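Local coordinates for designed Anbu Protein (Synthetic construct, PDB 5LOY) that is a consensus-designed ancestral beta subunit of the proteasome type, an Ntn-family protein that forms helical assemblies and is probably a peptide-bond hydrolase, at residues 123-128 and 135-140. Sequence-based numbering, arbitrary orientation.
Sequences PRLFLI and IEATPD
E136 lays its CG over one face of the F126 ring, 4.2 Å from the ring centroid, in a CH-pi contact offset toward the rim. The two residues form a non-hydrogen-bonded pair of an antiparallel beta hairpin, the last two strands of one sheet in the proteasome-type Ntn fold. E136 illustrates how one side chain can serve two neighbours. With CG anti to the backbone N (chi1 -177°) and the chain extended beyond it, the carboxylate passes the ring and reaches R124. That arginine, bent at chi3, answers with a bidentate, side-on salt bridge: NE bonds to OE2 of E136 at 2.8 Å and NH2 to OE1, both nearly straight. Both oxygens lie in the guanidinium plane, although the carboxylate is turned 32° from it. R124 NH1 forms a second salt bridge, to E121, so two acidic residues share the one charge.

On the other face of the sheet, L127 and I135 are the hydrogen-bonded pair, each backbone N bonding to the other's O, and both side chains touch F144. Just past the strand end, A137 N still bonds to L125 O, and a water accepts from L125 N while donating to A137 O and to E136 OE2, 2.8 Å away.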
ATOM      1  N   PRO A 123      25.040 -15.135  -4.468  1.00 46.50           N
ATOM      2  CA  PRO A 123      24.394 -14.095  -3.656  1.00 44.32           C
ATOM      3  C   PRO A 123      23.054 -14.578  -3.126  1.00 42.67           C
ATOM      4  O   PRO A 123      22.336 -15.268  -3.851  1.00 43.24           O
ATOM      5  CB  PRO A 123      24.188 -12.922  -4.638  1.00 43.30           C
ATOM      6  CG  PRO A 123      25.008 -13.241  -5.838  1.00 45.98           C
ATOM      7  CD  PRO A 123      25.176 -14.731  -5.879  1.00 47.36           C
ATOM      8  N   ARG A 124      22.727 -14.214  -1.882  1.00 41.19           N
ATOM      9  CA  ARG A 124      21.511 -14.684  -1.215  1.00 39.77           C
ATOM     10  C   ARG A 124      20.844 -13.556  -0.417  1.00 37.87           C
ATOM     11  O   ARG A 124      21.494 -12.568  -0.048  1.00 37.51           O
ATOM     12  CB  ARG A 124      21.832 -15.866  -0.303  1.00 40.78           C
ATOM     13  CG  ARG A 124      22.371 -17.083  -1.037  1.00 43.86           C
ATOM     14  CD  ARG A 124      22.913 -18.143  -0.088  1.00 45.33           C
ATOM     15  NE  ARG A 124      21.844 -18.956   0.488  1.00 46.36           N
ATOM     16  CZ  ARG A 124      22.027 -19.978   1.326  1.00 47.02           C
ATOM     17  NH1 ARG A 124      23.256 -20.319   1.735  1.00 48.07           N
ATOM     18  NH2 ARG A 124      20.975 -20.653   1.774  1.00 45.66           N
ATOM     19  N   LEU A 125      19.551 -13.717  -0.166  1.00 35.92           N
ATOM     20  CA  LEU A 125      18.740 -12.685   0.451  1.00 34.94           C
ATOM     21  C   LEU A 125      17.703 -13.308   1.393  1.00 34.49           C
ATOM     22  O   LEU A 125      16.969 -14.226   0.983  1.00 33.66           O
ATOM     23  CB  LEU A 125      18.020 -11.911  -0.636  1.00 34.71           C
ATOM     24  CG  LEU A 125      17.154 -10.746  -0.156  1.00 35.02           C
ATOM     25  CD1 LEU A 125      18.044  -9.680   0.472  1.00 36.75           C
ATOM     26  CD2 LEU A 125      16.330 -10.150  -1.291  1.00 35.03           C
ATOM     27  N   PHE A 126      17.633 -12.792   2.628  1.00 32.86           N
ATOM     28  CA  PHE A 126      16.749 -13.336   3.673  1.00 32.24           C
ATOM     29  C   PHE A 126      15.880 -12.279   4.332  1.00 30.92           C
ATOM     30  O   PHE A 126      16.268 -11.109   4.396  1.00 30.70           O
ATOM     31  CB  PHE A 126      17.568 -13.984   4.776  1.00 32.90           C
ATOM     32  CG  PHE A 126      18.299 -15.208   4.341  1.00 33.93           C
ATOM     33  CD1 PHE A 126      19.494 -15.100   3.677  1.00 34.27           C
ATOM     34  CD2 PHE A 126      17.789 -16.466   4.583  1.00 34.87           C
ATOM     35  CE1 PHE A 126      20.170 -16.236   3.270  1.00 35.76           C
ATOM     36  CE2 PHE A 126      18.457 -17.609   4.160  1.00 35.70           C
ATOM     37  CZ  PHE A 126      19.644 -17.490   3.498  1.00 36.32           C
ATOM     38  N   LEU A 127      14.720 -12.708   4.834  1.00 31.09           N
ATOM     39  CA  LEU A 127      13.840 -11.869   5.661  1.00 31.20           C
ATOM     40  C   LEU A 127      13.753 -12.491   7.038  1.00 32.91           C
ATOM     41  O   LEU A 127      13.427 -13.677   7.154  1.00 33.39           O
ATOM     42  CB  LEU A 127      12.458 -11.794   5.045  1.00 31.44           C
ATOM     43  CG  LEU A 127      11.337 -11.104   5.829  1.00 33.18           C
ATOM     44  CD1 LEU A 127      11.652  -9.653   6.093  1.00 33.05           C
ATOM     45  CD2 LEU A 127      10.030 -11.176   5.054  1.00 33.47           C
ATOM     46  N   ILE A 128      14.076 -11.722   8.077  1.00 33.81           N
ATOM     47  CA  ILE A 128      13.982 -12.227   9.445  1.00 35.86           C
ATOM     48  C   ILE A 128      12.764 -11.627  10.106  1.00 35.99           C
ATOM     49  O   ILE A 128      12.620 -10.402  10.196  1.00 37.33           O
ATOM     50  CB  ILE A 128      15.232 -11.925  10.284  1.00 36.12           C
ATOM     51  CG1 ILE A 128      16.442 -12.662   9.738  1.00 38.29           C
ATOM     52  CG2 ILE A 128      15.053 -12.401  11.698  1.00 37.97           C
ATOM     53  CD1 ILE A 128      17.170 -11.906   8.663  1.00 38.12           C
ATOM     54  N   ILE A 135      13.045 -16.551   6.212  1.00 35.53           N
ATOM     55  CA  ILE A 135      12.932 -17.171   4.916  1.00 35.65           C
ATOM     56  C   ILE A 135      13.910 -16.571   3.911  1.00 35.09           C
ATOM     57  O   ILE A 135      14.409 -15.474   4.102  1.00 34.51           O
ATOM     58  CB  ILE A 135      11.504 -17.056   4.368  1.00 35.72           C
ATOM     59  CG1 ILE A 135      11.077 -15.599   4.244  1.00 35.55           C
ATOM     60  CG2 ILE A 135      10.527 -17.793   5.267  1.00 37.71           C
ATOM     61  CD1 ILE A 135       9.854 -15.399   3.355  1.00 36.10           C
ATOM     62  N   GLU A 136      14.115 -17.302   2.821  1.00 35.42           N
ATOM     63  CA  GLU A 136      15.044 -16.961   1.776  1.00 34.86           C
ATOM     64  C   GLU A 136      14.328 -16.662   0.447  1.00 34.75           C
ATOM     65  O   GLU A 136      13.439 -17.410   0.013  1.00 34.98           O
ATOM     66  CB  GLU A 136      16.022 -18.131   1.553  1.00 36.79           C
ATOM     67  CG  GLU A 136      17.068 -17.813   0.507  1.00 37.38           C
ATOM     68  CD  GLU A 136      18.208 -18.800   0.393  1.00 41.88           C
ATOM     69  OE1 GLU A 136      18.158 -19.945   0.970  1.00 40.67           O
ATOM     70  OE2 GLU A 136      19.186 -18.402  -0.317  1.00 42.79           O
ATOM     71  N   ALA A 137      14.771 -15.603  -0.233  1.00 35.00           N
ATOM     72  CA  ALA A 137      14.223 -15.231  -1.542  1.00 34.96           C
ATOM     73  C   ALA A 137      14.547 -16.264  -2.613  1.00 36.66           C
ATOM     74  O   ALA A 137      15.569 -16.922  -2.543  1.00 37.20           O
ATOM     75  CB  ALA A 137      14.754 -13.881  -1.957  1.00 33.91           C
ATOM     76  N   THR A 138      13.667 -16.370  -3.603  1.00 36.27           N
ATOM     77  CA  THR A 138      13.821 -17.296  -4.718  1.00 38.38           C
ATOM     78  C   THR A 138      13.580 -16.544  -6.046  1.00 37.41           C
ATOM     79  O   THR A 138      13.206 -15.387  -6.048  1.00 35.60           O
ATOM     80  CB  THR A 138      12.821 -18.485  -4.630  1.00 40.03           C
ATOM     81  OG1 THR A 138      11.472 -17.991  -4.700  1.00 39.24           O
ATOM     82  CG2 THR A 138      13.023 -19.293  -3.353  1.00 40.60           C
ATOM     83  N   PRO A 139      13.812 -17.206  -7.186  1.00 39.80           N
ATOM     84  CA  PRO A 139      13.440 -16.582  -8.463  1.00 41.09           C
ATOM     85  C   PRO A 139      11.975 -16.132  -8.536  1.00 42.54           C
ATOM     86  O   PRO A 139      11.677 -15.070  -9.107  1.00 45.10           O
ATOM     87  CB  PRO A 139      13.712 -17.690  -9.474  1.00 42.14           C
ATOM     88  CG  PRO A 139      14.831 -18.479  -8.868  1.00 41.60           C
ATOM     89  CD  PRO A 139      14.614 -18.432  -7.385  1.00 40.54           C
ATOM     90  N   ASP A 140      11.080 -16.894  -7.926  1.00 45.37           N
ATOM     91  CA  ASP A 140       9.656 -16.532  -7.927  1.00 46.18           C
ATOM     92  C   ASP A 140       9.257 -15.448  -6.948  1.00 41.52           C
ATOM     93  O   ASP A 140       8.291 -14.756  -7.179  1.00 42.12           O
ATOM     94  CB  ASP A 140       8.826 -17.766  -7.657  1.00 52.08           C
ATOM     95  CG  ASP A 140       9.083 -18.842  -8.671  1.00 56.34           C
ATOM     96  OD1 ASP A 140       8.781 -18.582  -9.871  1.00 54.41           O
ATOM     97  OD2 ASP A 140       9.606 -19.905  -8.262  1.00 60.27           O
TER
HETATM   98  O   HOH W   1      18.574 -16.172  -1.841  1.00 39.46           O